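Local coordinates for protein glutamate--tRNA ligase (Elizabethkingia anophelis, PDB 6B1Z) that catalyses the ATP-dependent attachment of glutamate to its cognate tRNA, as a class I aminoacyl-tRNA synthetase with a catalytic and an anticodon-binding part, at residues 49-54 / 90-95; 19-24 / 55-60; 366-371 / 385-390; 408-413 / 481-486; 176-181 / 190-195. All blocks are in the same frame, centred on the assembly; numbering follows the deposited sequence. Where two conformers were deposited one is given.

How the interactions relate
Interactions 1, 2 and 5 belong to the catalytic region, 3 and 4 to the helical anticodon-binding region, and their chemistry follows their surroundings. Interaction 1 is buried yet rich in polar groups, most with defined partners. Interaction 2, which packs against it through P20 and the 50-52 backbone and side chains, is a surface contact tied by one backbone bond. Interaction 3 is a buried, wholly apolar helix crossing; interaction 4, partly buried and also apolar, joins it where I390 meets F411 and F412. Interaction 5, a partly exposed hairpin, relies on backbone pairing together with amide, hydroxyl and carboxylate side chains, and its centre lies about 67 Å from that of interaction 4.

Interaction 1: 49-54 / 90-95; sequences RIEDTD and YRQSER
Next to the first strands of the class I catalytic domain, a Rossmann-type nucleotide-binding fold, two loops run side by side with I50 and R91 in a single beta bridge. Their directions differ by just 4°. The bridge is closed by I50 N to Y90 O at 2.9 Å and by Q92 N to I50 O at 3.0 Å, both nearly straight. Q92 points its side chain toward the 49-53 loop: its CB packs on T53 CG2 at 3.6 Å, a methyl that suits the aliphatic start of the chain, while its amide reaches the polar ends of R49 and E51. That amide does not bond to them. Q92 NE2 gives its hydrogens to D217 and N214 of helix 210-220, and Q92 OE1 lies 3.1 Å from E51 OE1, two acceptors that form no bond with each other. The R49 chain, bent at chi3, instead turns NE onto E51 OE2 in a 3.0 Å salt bridge, and its outer nitrogens reach D218 and N214. This compensation probably eases the burial of so many charges. A second polar grip lies at D52, whose short carboxylate suits the short 3-10 segment at 92-93. D52 CG stands between the backbone N and the carbonyl carbon (chi1 62°), and the two oxygens divide the serine: D52 OD1 accepts S93 N at 2.8 Å, whereas D52 OD2 takes S93 OG at 2.6 Å from above the carboxylate plane.

Interaction 2: 19-24 / 55-60; sequences SPTGPL and TQRYVP
R57 opens the contact with T21 by laying one face of its guanidinium over the T21 methyl, CG2 standing 3.4 Å from NH1. The R57 chain bends at chi3 (53°), which sets NE. The methyl of the small beta-branched threonine is held between the guanidinium and the R57 carbonyl, with R57 O 3.2 Å from T21 CG2. Y58 follows with its CB directed away; its CA gives a CA-H...O contact to P20 O, and CD1 of its ring lies 3.9 Å from P20 CG, the proline atom being in the ring plane at the edge. V59 makes the backbone link: its N bonds to P20 O at 2.8 Å, in the carbonyl plane. V59 CG2 lies 3.4 Å from T21 C, next to G22, whose positive phi (131°) is readily adopted without a side chain. S62 OG bonds to both V59 O and G22 N, tying the loops again. P20 is the centre of an inverse gamma turn in the loop leading to helix 26-41, where class I synthetases carry their HIGH-type signature.

Interaction 3: 366-371 / 385-390; sequences AILPEF and EKALKI
L368 and A387 make the tightest meeting of two helices that cross steeply: the axes of segments 366-371 and 385-390 come within 9.8 Å, at 110°. L368 has CG anti to the backbone N (chi1 -177°), and its branch CD1 touches A387 CB at 3.5 Å; the small alanine lets the leucine tip come close to the opposite backbone. L388 answers from the neighbouring position: its CD2 comes to 4.0 Å from L368 CB, and the two leucines cross at about a right angle. One turn on, F371 also has CG set anti to its N (chi1 -177°), and the ring then meets A387 with its edge. A387 CB lies near the ring plane, 4.1 Å from F371 CE2. Beyond it the para carbon F371 CZ reaches I390 CG2 at 4.0 Å, again with the side chains at about a right angle. L368 and F371, from one helix, thus both touch A387 CB, and I391 and I404 extend the surface around F371. This joins helices 364-377 and 384-394 in the all-helical anticodon-binding region, as in bacterial glutamyl-tRNA synthetases.

Interaction 4: 408-413 / 481-486; sequences GKFFFH and ELKGPD
F410 reaches across to the G484-P485 segment, its CB pointing toward it, and its ring can be followed atom by atom. Its chi1 of 42° sets CG; G408 CA lies 3.7 Å above one face of the ring, toward the rim. F410 CE1 has the aliphatic CE of K483 near its edge at 4.3 Å. The tip, F410 CZ, meets G484 CA at 3.6 Å, an approach favoured by a residue without CB and with positive phi. On the other flank F410 CE2 comes to P485 CD at 3.5 Å, with ring and proline tip to tip. The same CE2 also lies over one face of the F411 ring, toward its rim, so the two phenylalanines share the proline: F411 CZ touches P485 CG at 3.8 Å, likewise tip to tip. Rigid aromatic and pyrrolidine rings suit a contact made by carbon atoms across the two loops. R475 of helix 467-479 bonds to the carbonyls of K483 and P485. F410 packs on V479 of that helix and on L490 of helix 487-507, while F411 extends to I390, L393 and M394 of helix 384-394.

Interaction 5: 176-181 / 190-195; sequences DRIINL and SVNTNT
S190, D176 and T193 lose the most area to the partner segment in an antiparallel beta hairpin, strands 178-183 and 187-192, and its flanks; it probably belongs to the acceptor-stem-binding insertion of the catalytic region. I179 and V191 form a hydrogen-bonded pair, I179 N reaching V191 O at 2.8 Å and V191 N returning to I179 O. On the face with I178 and N192, S190 and N180 form a non-hydrogen-bonded pair. T193 follows the end of strand 187-192. Its N bonds to R177 O at 2.8 Å, and its OG1 accepts R177 N at 3.0 Å while bonding to P174 O, so a hydroxyl serves two backbone groups. The methyl T193 CG2 lies 3.8 Å from I179 CG1, the two side chains crossing at about a right angle; I179 in turn packs on L241 of helix 236-246. D176 meets two asparagines, whose amides can both give and accept. D176 N reaches N194 OD1 at 2.9 Å from above the carbonyl plane. Its carboxylate lies nearly coplanar with the N192 amide, N192 ND2 donating to D176 OD1 at 2.9 Å; the other end of that amide, N192 OD1, closes an Asx turn by accepting N194 N at 2.8 Å.

Interaction 1: 49-54 / 90-95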
# COMPACT_ATOMS: atom_id res chain seq x y z
N ARG A 49 13.45 -10.87 3.52
CA ARG A 49 14.08 -11.86 2.67
C ARG A 49 13.61 -11.64 1.24
O ARG A 49 12.40 -11.64 0.97
CB ARG A 49 13.77 -13.28 3.15
CG ARG A 49 14.55 -14.35 2.38
CD ARG A 49 14.41 -15.75 2.98
NE ARG A 49 13.04 -16.26 2.80
CZ ARG A 49 12.29 -16.79 3.77
NH1 ARG A 49 12.75 -16.90 5.01
NH2 ARG A 49 11.09 -17.24 3.48
N ILE A 50 14.55 -11.42 0.34
CA ILE A 50 14.24 -11.13 -1.05
C ILE A 50 14.07 -12.44 -1.81
O ILE A 50 14.97 -13.29 -1.83
CB ILE A 50 15.31 -10.24 -1.69
CG1 ILE A 50 15.36 -8.88 -0.98
CG2 ILE A 50 15.06 -10.09 -3.20
CD1 ILE A 50 14.06 -8.10 -1.00
N GLU A 51 12.90 -12.61 -2.41
CA GLU A 51 12.53 -13.86 -3.07
C GLU A 51 12.85 -13.74 -4.56
O GLU A 51 11.96 -13.60 -5.40
CB GLU A 51 11.06 -14.14 -2.84
CG GLU A 51 10.68 -13.99 -1.40
CD GLU A 51 10.91 -15.26 -0.63
OE1 GLU A 51 10.27 -16.27 -1.02
OE2 GLU A 51 11.74 -15.27 0.31
N ASP A 52 14.14 -13.80 -4.87
CA ASP A 52 14.61 -13.53 -6.22
C ASP A 52 15.13 -14.78 -6.93
O ASP A 52 16.04 -14.69 -7.75
CB ASP A 52 15.69 -12.44 -6.21
CG ASP A 52 16.94 -12.84 -5.43
OD1 ASP A 52 16.85 -13.74 -4.57
OD2 ASP A 52 18.01 -12.24 -5.68
N THR A 53 14.54 -15.96 -6.67
CA THR A 53 14.96 -17.14 -7.42
C THR A 53 14.29 -17.25 -8.79
O THR A 53 14.79 -18.01 -9.63
CB THR A 53 14.69 -18.43 -6.65
OG1 THR A 53 13.31 -18.51 -6.28
CG2 THR A 53 15.57 -18.51 -5.41
N ASP A 54 13.18 -16.55 -9.03
CA ASP A 54 12.54 -16.60 -10.34
C ASP A 54 13.14 -15.49 -11.20
O ASP A 54 12.57 -14.41 -11.37
CB ASP A 54 11.02 -16.48 -10.21
CG ASP A 54 10.29 -16.91 -11.48
OD1 ASP A 54 10.97 -17.28 -12.46
OD2 ASP A 54 9.05 -16.87 -11.49
N TYR A 90 20.41 -12.80 2.73
CA TYR A 90 18.98 -12.56 2.78
C TYR A 90 18.38 -12.40 1.39
O TYR A 90 17.22 -11.98 1.27
CB TYR A 90 18.67 -11.33 3.66
CG TYR A 90 18.96 -11.62 5.11
CD1 TYR A 90 18.03 -12.28 5.90
CD2 TYR A 90 20.20 -11.29 5.68
CE1 TYR A 90 18.30 -12.59 7.23
CE2 TYR A 90 20.49 -11.60 7.00
CZ TYR A 90 19.53 -12.24 7.77
OH TYR A 90 19.80 -12.56 9.08
N ARG A 91 19.12 -12.74 0.34
CA ARG A 91 18.56 -12.93 -1.00
C ARG A 91 18.62 -14.41 -1.35
O ARG A 91 19.68 -15.04 -1.23
CB ARG A 91 19.33 -12.14 -2.06
CG ARG A 91 19.39 -10.66 -1.84
CD ARG A 91 20.09 -10.02 -3.01
NE ARG A 91 20.18 -8.56 -2.87
CZ ARG A 91 21.31 -7.88 -2.89
NH1 ARG A 91 22.47 -8.51 -3.07
NH2 ARG A 91 21.30 -6.55 -2.77
N GLN A 92 17.49 -14.96 -1.79
CA GLN A 92 17.44 -16.40 -2.04
C GLN A 92 18.33 -16.80 -3.22
O GLN A 92 18.85 -17.93 -3.24
CB GLN A 92 15.99 -16.82 -2.26
CG GLN A 92 15.17 -16.71 -0.97
CD GLN A 92 13.80 -17.34 -1.07
OE1 GLN A 92 13.06 -17.09 -2.02
NE2 GLN A 92 13.45 -18.14 -0.08
N SER A 93 18.56 -15.90 -4.18
CA SER A 93 19.45 -16.21 -5.30
C SER A 93 20.87 -16.51 -4.84
O SER A 93 21.65 -17.09 -5.60
CB SER A 93 19.48 -15.07 -6.32
OG SER A 93 20.02 -13.87 -5.77
N GLU A 94 21.22 -16.13 -3.61
CA GLU A 94 22.57 -16.27 -3.10
C GLU A 94 22.72 -17.44 -2.14
O GLU A 94 23.77 -17.58 -1.49
CB GLU A 94 22.98 -14.96 -2.42
CG GLU A 94 23.05 -13.81 -3.42
CD GLU A 94 23.24 -12.46 -2.77
OE1 GLU A 94 23.37 -12.42 -1.54
OE2 GLU A 94 23.26 -11.44 -3.50
N ARG A 95 21.72 -18.33 -2.08
CA ARG A 95 21.68 -19.40 -1.09
C ARG A 95 21.73 -20.79 -1.72
O ARG A 95 21.27 -21.76 -1.10
CB ARG A 95 20.44 -19.25 -0.21
CG ARG A 95 20.43 -17.92 0.59
CD ARG A 95 19.13 -17.71 1.35
NE ARG A 95 18.91 -18.67 2.44
CZ ARG A 95 19.41 -18.56 3.66
NH1 ARG A 95 20.24 -17.56 3.98
NH2 ARG A 95 19.11 -19.49 4.56

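Interaction 2: 19-24 / 55-60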
# COMPACT_ATOMS: atom_id res chain seq x y z
N SER A 19 8.92 -10.79 -3.54
CA SER A 19 9.75 -11.01 -4.72
C SER A 19 10.05 -9.68 -5.41
O SER A 19 9.23 -8.75 -5.36
CB SER A 19 9.04 -11.94 -5.71
OG SER A 19 7.73 -11.49 -6.00
N PRO A 20 11.27 -9.56 -6.05
CA PRO A 20 11.65 -8.33 -6.77
C PRO A 20 11.04 -8.29 -8.17
O PRO A 20 11.75 -8.24 -9.19
CB PRO A 20 13.18 -8.42 -6.79
CG PRO A 20 13.42 -9.87 -6.94
CD PRO A 20 12.36 -10.54 -6.07
N THR A 21 9.71 -8.31 -8.23
CA THR A 21 8.96 -8.53 -9.46
C THR A 21 8.00 -7.38 -9.76
O THR A 21 7.00 -7.56 -10.46
CB THR A 21 8.19 -9.85 -9.37
OG1 THR A 21 7.40 -9.87 -8.17
CG2 THR A 21 9.15 -11.05 -9.35
N GLY A 22 8.31 -6.19 -9.26
CA GLY A 22 7.42 -5.05 -9.41
C GLY A 22 7.19 -4.36 -8.08
O GLY A 22 7.85 -4.66 -7.09
N PRO A 23 6.25 -3.42 -8.04
CA PRO A 23 6.04 -2.64 -6.82
C PRO A 23 5.20 -3.39 -5.79
O PRO A 23 4.47 -4.33 -6.11
CB PRO A 23 5.29 -1.41 -7.32
CG PRO A 23 4.49 -1.94 -8.47
CD PRO A 23 5.37 -2.99 -9.13
N LEU A 24 5.30 -2.93 -4.55
CA LEU A 24 4.40 -3.38 -3.50
C LEU A 24 2.98 -2.90 -3.76
O LEU A 24 2.76 -1.73 -4.10
CB LEU A 24 4.86 -2.86 -2.14
CG LEU A 24 6.19 -3.38 -1.60
CD1 LEU A 24 6.44 -2.76 -0.24
CD2 LEU A 24 6.17 -4.91 -1.52
N THR A 55 14.32 -15.79 -11.74
CA THR A 55 15.14 -14.79 -12.41
C THR A 55 14.43 -14.14 -13.59
O THR A 55 14.68 -12.97 -13.89
CB THR A 55 16.45 -15.44 -12.88
OG1 THR A 55 16.96 -16.29 -11.85
CG2 THR A 55 17.49 -14.37 -13.20
N GLN A 56 13.53 -14.86 -14.26
CA GLN A 56 12.91 -14.30 -15.45
C GLN A 56 11.74 -13.36 -15.14
O GLN A 56 11.22 -12.73 -16.06
CB GLN A 56 12.44 -15.42 -16.39
CG GLN A 56 11.27 -16.25 -15.89
CD GLN A 56 10.96 -17.41 -16.81
OE1 GLN A 56 11.84 -18.20 -17.16
NE2 GLN A 56 9.70 -17.52 -17.22
N ARG A 57 11.33 -13.25 -13.88
CA ARG A 57 10.30 -12.29 -13.50
C ARG A 57 10.89 -11.08 -12.78
O ARG A 57 10.13 -10.24 -12.28
CB ARG A 57 9.25 -12.97 -12.62
CG ARG A 57 8.41 -14.00 -13.38
CD ARG A 57 7.18 -14.42 -12.58
NE ARG A 57 6.38 -13.28 -12.15
CZ ARG A 57 6.26 -12.89 -10.88
NH1 ARG A 57 6.88 -13.56 -9.92
NH2 ARG A 57 5.51 -11.84 -10.58
N TYR A 58 12.22 -10.97 -12.74
CA TYR A 58 12.87 -9.90 -12.00
C TYR A 58 12.65 -8.55 -12.67
O TYR A 58 12.71 -8.44 -13.90
CB TYR A 58 14.37 -10.20 -11.88
CG TYR A 58 15.22 -9.02 -11.47
CD1 TYR A 58 15.26 -8.60 -10.14
CD2 TYR A 58 15.99 -8.33 -12.40
CE1 TYR A 58 16.03 -7.53 -9.76
CE2 TYR A 58 16.77 -7.26 -12.03
CZ TYR A 58 16.79 -6.86 -10.70
OH TYR A 58 17.57 -5.79 -10.32
N VAL A 59 12.39 -7.53 -11.87
CA VAL A 59 12.21 -6.17 -12.34
C VAL A 59 13.31 -5.32 -11.71
O VAL A 59 13.39 -5.23 -10.48
CB VAL A 59 10.82 -5.61 -11.98
CG1 VAL A 59 10.68 -4.18 -12.49
CG2 VAL A 59 9.74 -6.51 -12.56
N PRO A 60 14.19 -4.70 -12.50
CA PRO A 60 15.28 -3.91 -11.91
C PRO A 60 14.73 -2.80 -11.02
O PRO A 60 13.80 -2.08 -11.38
CB PRO A 60 16.01 -3.34 -13.14
CG PRO A 60 15.71 -4.33 -14.23
CD PRO A 60 14.31 -4.81 -13.96

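Interaction 3: 366-371 / 385-390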
# COMPACT_ATOMS: atom_id res chain seq x y z
N ALA A 366 5.21 22.80 9.71
CA ALA A 366 5.44 21.48 9.13
C ALA A 366 4.87 21.38 7.71
O ALA A 366 5.42 20.64 6.88
CB ALA A 366 4.83 20.40 10.03
N ILE A 367 3.80 22.12 7.43
CA ILE A 367 3.16 22.13 6.11
C ILE A 367 3.92 23.03 5.13
O ILE A 367 3.87 22.80 3.91
CB ILE A 367 1.70 22.57 6.27
CG1 ILE A 367 0.90 21.52 7.04
CG2 ILE A 367 1.04 22.85 4.90
CD1 ILE A 367 -0.44 22.03 7.53
N LEU A 368 4.61 24.05 5.62
CA LEU A 368 5.19 25.08 4.75
C LEU A 368 6.08 24.54 3.64
O LEU A 368 5.95 25.01 2.50
CB LEU A 368 5.96 26.11 5.59
CG LEU A 368 6.56 27.29 4.81
CD1 LEU A 368 5.46 28.14 4.18
CD2 LEU A 368 7.43 28.13 5.72
N PRO A 369 7.00 23.60 3.88
CA PRO A 369 7.88 23.16 2.77
C PRO A 369 7.12 22.59 1.59
O PRO A 369 7.39 22.97 0.45
CB PRO A 369 8.79 22.12 3.44
CG PRO A 369 8.76 22.46 4.90
CD PRO A 369 7.39 22.97 5.16
N GLU A 370 6.15 21.69 1.83
CA GLU A 370 5.39 21.16 0.71
C GLU A 370 4.51 22.24 0.09
O GLU A 370 4.36 22.29 -1.14
CB GLU A 370 4.55 19.96 1.15
CG GLU A 370 3.78 19.29 -0.00
CD GLU A 370 4.69 18.68 -1.07
OE1 GLU A 370 5.87 18.36 -0.77
OE2 GLU A 370 4.24 18.52 -2.23
N PHE A 371 3.95 23.13 0.91
CA PHE A 371 3.13 24.20 0.35
C PHE A 371 3.95 25.10 -0.57
O PHE A 371 3.50 25.48 -1.65
CB PHE A 371 2.49 25.02 1.47
CG PHE A 371 1.57 26.11 0.99
CD1 PHE A 371 0.48 25.81 0.18
CD2 PHE A 371 1.77 27.42 1.37
CE1 PHE A 371 -0.38 26.82 -0.27
CE2 PHE A 371 0.92 28.43 0.93
CZ PHE A 371 -0.17 28.12 0.11
N GLU A 385 5.87 34.56 5.87
CA GLU A 385 4.86 35.10 6.78
C GLU A 385 3.46 34.91 6.23
O GLU A 385 2.56 34.42 6.92
CB GLU A 385 5.14 36.58 7.05
CG GLU A 385 4.19 37.21 8.03
CD GLU A 385 4.50 38.68 8.26
OE1 GLU A 385 5.22 39.26 7.42
OE2 GLU A 385 4.04 39.23 9.28
N LYS A 386 3.24 35.32 4.97
CA LYS A 386 1.91 35.18 4.39
C LYS A 386 1.56 33.72 4.15
O LYS A 386 0.42 33.31 4.38
CB LYS A 386 1.80 35.98 3.10
CG LYS A 386 1.77 37.49 3.34
CD LYS A 386 1.65 38.25 2.03
CE LYS A 386 1.42 39.74 2.26
NZ LYS A 386 0.15 39.99 3.01
N ALA A 387 2.54 32.91 3.73
CA ALA A 387 2.27 31.49 3.48
C ALA A 387 1.79 30.80 4.75
O ALA A 387 0.84 30.00 4.70
CB ALA A 387 3.52 30.81 2.94
N LEU A 388 2.44 31.06 5.89
CA LEU A 388 2.02 30.42 7.13
C LEU A 388 0.61 30.85 7.52
O LEU A 388 -0.18 30.03 8.01
CB LEU A 388 3.00 30.74 8.26
CG LEU A 388 4.37 30.09 8.18
CD1 LEU A 388 5.23 30.62 9.32
CD2 LEU A 388 4.30 28.59 8.28
N LYS A 389 0.27 32.12 7.31
CA LYS A 389 -1.07 32.59 7.63
C LYS A 389 -2.11 31.94 6.72
O LYS A 389 -3.20 31.57 7.17
CB LYS A 389 -1.13 34.11 7.55
CG LYS A 389 -0.39 34.80 8.69
CD LYS A 389 -0.77 36.27 8.81
CE LYS A 389 -0.06 36.94 9.97
NZ LYS A 389 1.32 37.35 9.62
N ILE A 390 -1.78 31.79 5.43
CA ILE A 390 -2.70 31.13 4.50
C ILE A 390 -2.90 29.67 4.91
O ILE A 390 -4.04 29.17 4.95
CB ILE A 390 -2.18 31.25 3.06
CG1 ILE A 390 -2.32 32.71 2.57
CG2 ILE A 390 -2.91 30.26 2.12
CD1 ILE A 390 -1.60 33.03 1.28

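Interaction 4: 408-413 / 481-486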
# COMPACT_ATOMS: atom_id res chain seq x y z
N GLY A 408 -7.47 27.93 -2.91
CA GLY A 408 -7.22 29.27 -2.41
C GLY A 408 -6.54 30.16 -3.44
O GLY A 408 -5.70 31.00 -3.09
N LYS A 409 -6.92 30.01 -4.71
CA LYS A 409 -6.22 30.76 -5.75
C LYS A 409 -6.46 32.26 -5.63
O LYS A 409 -5.62 33.04 -6.08
CB LYS A 409 -6.64 30.25 -7.13
CG LYS A 409 -6.06 28.87 -7.46
CD LYS A 409 -6.43 28.42 -8.86
CE LYS A 409 -5.93 27.01 -9.13
NZ LYS A 409 -6.32 26.54 -10.49
N PHE A 410 -7.56 32.67 -4.99
CA PHE A 410 -7.85 34.09 -4.76
C PHE A 410 -6.85 34.77 -3.85
O PHE A 410 -6.84 36.00 -3.79
CB PHE A 410 -9.25 34.24 -4.17
CG PHE A 410 -9.57 33.22 -3.11
CD1 PHE A 410 -10.31 32.09 -3.43
CD2 PHE A 410 -9.08 33.36 -1.82
CE1 PHE A 410 -10.57 31.12 -2.46
CE2 PHE A 410 -9.34 32.40 -0.85
CZ PHE A 410 -10.09 31.28 -1.17
N PHE A 411 -6.00 34.03 -3.13
CA PHE A 411 -4.95 34.68 -2.37
C PHE A 411 -3.87 35.24 -3.28
O PHE A 411 -3.14 36.15 -2.87
CB PHE A 411 -4.30 33.72 -1.37
CG PHE A 411 -5.16 33.39 -0.18
CD1 PHE A 411 -5.51 34.37 0.75
CD2 PHE A 411 -5.59 32.09 0.04
CE1 PHE A 411 -6.29 34.06 1.86
CE2 PHE A 411 -6.38 31.78 1.14
CZ PHE A 411 -6.72 32.76 2.05
N PHE A 412 -3.76 34.71 -4.49
CA PHE A 412 -2.65 35.00 -5.38
C PHE A 412 -3.07 35.59 -6.72
O PHE A 412 -2.22 36.17 -7.41
CB PHE A 412 -1.84 33.72 -5.63
CG PHE A 412 -1.60 32.91 -4.39
CD1 PHE A 412 -0.61 33.27 -3.49
CD2 PHE A 412 -2.38 31.79 -4.12
CE1 PHE A 412 -0.39 32.53 -2.34
CE2 PHE A 412 -2.17 31.05 -2.97
CZ PHE A 412 -1.18 31.42 -2.09
N HIS A 413 -4.34 35.48 -7.10
CA HIS A 413 -4.83 35.92 -8.40
C HIS A 413 -6.16 36.64 -8.24
O HIS A 413 -7.04 36.16 -7.52
CB HIS A 413 -5.02 34.73 -9.35
CG HIS A 413 -3.86 33.79 -9.40
ND1 HIS A 413 -2.66 34.11 -10.01
CD2 HIS A 413 -3.70 32.53 -8.92
CE1 HIS A 413 -1.83 33.10 -9.91
NE2 HIS A 413 -2.43 32.13 -9.25
N GLU A 481 -16.67 34.46 -6.62
CA GLU A 481 -17.83 33.67 -6.22
C GLU A 481 -17.94 33.72 -4.71
O GLU A 481 -17.16 34.40 -4.03
CB GLU A 481 -17.73 32.24 -6.76
CG GLU A 481 -16.37 31.61 -6.59
CD GLU A 481 -16.16 30.44 -7.53
OE1 GLU A 481 -16.42 29.29 -7.13
OE2 GLU A 481 -15.75 30.69 -8.69
N LEU A 482 -18.94 33.03 -4.17
CA LEU A 482 -19.16 33.03 -2.72
C LEU A 482 -18.45 31.81 -2.11
O LEU A 482 -19.05 30.77 -1.82
CB LEU A 482 -20.65 33.04 -2.41
CG LEU A 482 -21.36 34.28 -2.96
CD1 LEU A 482 -22.83 34.30 -2.57
CD2 LEU A 482 -20.67 35.57 -2.50
N LYS A 483 -17.15 31.96 -1.92
CA LYS A 483 -16.37 30.94 -1.24
C LYS A 483 -15.19 31.61 -0.54
O LYS A 483 -15.08 32.84 -0.51
CB LYS A 483 -15.92 29.85 -2.22
CG LYS A 483 -14.97 30.34 -3.29
CD LYS A 483 -14.66 29.27 -4.33
CE LYS A 483 -13.53 29.72 -5.25
NZ LYS A 483 -13.45 28.91 -6.51
N GLY A 484 -14.33 30.79 0.05
CA GLY A 484 -13.14 31.28 0.71
C GLY A 484 -13.31 31.43 2.21
O GLY A 484 -14.37 31.17 2.79
N PRO A 485 -12.23 31.87 2.87
CA PRO A 485 -12.29 32.09 4.32
C PRO A 485 -13.00 33.39 4.67
O PRO A 485 -13.56 34.04 3.78
CB PRO A 485 -10.81 32.15 4.70
CG PRO A 485 -10.18 32.80 3.51
CD PRO A 485 -10.95 32.30 2.30
N ASP A 486 -12.98 33.77 5.95
CA ASP A 486 -13.64 35.00 6.35
C ASP A 486 -13.07 36.18 5.58
O ASP A 486 -11.86 36.25 5.31
CB ASP A 486 -13.48 35.23 7.86
CG ASP A 486 -14.28 34.23 8.69
OD1 ASP A 486 -15.00 33.38 8.12
OD2 ASP A 486 -14.18 34.30 9.93

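Interaction 5: 176-181 / 190-195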
# COMPACT_ATOMS: atom_id res chain seq x y z
N ASP A 176 -4.54 -40.30 -0.24
CA ASP A 176 -5.73 -40.31 0.62
C ASP A 176 -5.38 -40.10 2.10
O ASP A 176 -5.71 -40.89 2.98
CB ASP A 176 -6.50 -41.62 0.42
CG ASP A 176 -7.87 -41.62 1.09
OD1 ASP A 176 -8.36 -40.55 1.47
OD2 ASP A 176 -8.45 -42.72 1.27
N ARG A 177 -4.69 -38.99 2.37
CA ARG A 177 -4.29 -38.64 3.72
C ARG A 177 -4.98 -37.35 4.11
O ARG A 177 -5.01 -36.40 3.32
CB ARG A 177 -2.76 -38.52 3.79
CG ARG A 177 -2.26 -38.23 5.20
CD ARG A 177 -0.73 -38.22 5.26
NE ARG A 177 -0.31 -37.58 6.50
CZ ARG A 177 0.95 -37.26 6.77
NH1 ARG A 177 1.91 -37.58 5.91
NH2 ARG A 177 1.25 -36.65 7.91
N ILE A 178 -5.53 -37.32 5.33
CA ILE A 178 -6.18 -36.12 5.85
C ILE A 178 -5.14 -35.29 6.61
O ILE A 178 -4.52 -35.79 7.56
CB ILE A 178 -7.36 -36.48 6.75
CG1 ILE A 178 -8.41 -37.23 5.95
CG2 ILE A 178 -7.94 -35.21 7.37
CD1 ILE A 178 -9.50 -37.82 6.80
N ILE A 179 -4.94 -34.05 6.18
CA ILE A 179 -4.04 -33.12 6.84
C ILE A 179 -4.89 -32.17 7.67
O ILE A 179 -5.78 -31.50 7.14
CB ILE A 179 -3.20 -32.34 5.81
CG1 ILE A 179 -2.54 -33.28 4.79
CG2 ILE A 179 -2.14 -31.51 6.54
CD1 ILE A 179 -1.65 -34.35 5.40
N ASN A 180 -4.63 -32.12 8.98
CA ASN A 180 -5.36 -31.21 9.87
C ASN A 180 -4.52 -29.97 10.10
O ASN A 180 -3.44 -30.04 10.69
CB ASN A 180 -5.70 -31.91 11.18
CG ASN A 180 -6.55 -33.14 10.98
OD1 ASN A 180 -7.59 -33.08 10.33
ND2 ASN A 180 -6.11 -34.27 11.52
N LEU A 181 -5.01 -28.82 9.61
CA LEU A 181 -4.30 -27.55 9.65
C LEU A 181 -4.90 -26.63 10.71
O LEU A 181 -6.07 -26.75 11.09
CB LEU A 181 -4.34 -26.87 8.27
CG LEU A 181 -3.62 -27.72 7.21
CD1 LEU A 181 -3.86 -27.19 5.82
CD2 LEU A 181 -2.13 -27.78 7.51
N SER A 190 -9.38 -29.07 7.60
CA SER A 190 -8.73 -30.28 7.11
C SER A 190 -8.79 -30.34 5.60
O SER A 190 -9.74 -29.85 4.97
CB SER A 190 -9.39 -31.53 7.68
OG SER A 190 -9.36 -31.52 9.10
N VAL A 191 -7.77 -30.97 5.01
CA VAL A 191 -7.59 -31.10 3.56
C VAL A 191 -7.17 -32.54 3.27
O VAL A 191 -6.24 -33.04 3.92
CB VAL A 191 -6.49 -30.13 3.07
CG1 VAL A 191 -6.07 -30.40 1.60
CG2 VAL A 191 -6.90 -28.67 3.29
N ASN A 192 -7.78 -33.19 2.28
CA ASN A 192 -7.30 -34.49 1.83
C ASN A 192 -6.25 -34.30 0.74
O ASN A 192 -6.45 -33.53 -0.20
CB ASN A 192 -8.47 -35.35 1.32
CG ASN A 192 -8.07 -36.81 1.14
OD1 ASN A 192 -7.25 -37.14 0.29
ND2 ASN A 192 -8.66 -37.69 1.95
N THR A 193 -5.13 -35.03 0.86
CA THR A 193 -4.07 -34.92 -0.13
C THR A 193 -4.52 -35.30 -1.54
O THR A 193 -3.86 -34.90 -2.51
CB THR A 193 -2.87 -35.78 0.28
OG1 THR A 193 -3.27 -37.13 0.52
CG2 THR A 193 -2.26 -35.23 1.54
N ASN A 194 -5.61 -36.06 -1.69
CA ASN A 194 -6.10 -36.35 -3.03
C ASN A 194 -6.52 -35.09 -3.79
O ASN A 194 -6.65 -35.15 -5.02
CB ASN A 194 -7.29 -37.31 -2.97
CG ASN A 194 -6.90 -38.72 -2.59
OD1 ASN A 194 -5.73 -39.09 -2.58
ND2 ASN A 194 -7.91 -39.54 -2.29
N THR A 195 -6.78 -33.98 -3.09
CA THR A 195 -7.11 -32.73 -3.76
C THR A 195 -5.87 -31.91 -4.12
O THR A 195 -6.02 -30.82 -4.71
CB THR A 195 -8.03 -31.86 -2.87
OG1 THR A 195 -7.30 -31.37 -1.74
CG2 THR A 195 -9.26 -32.65 -2.39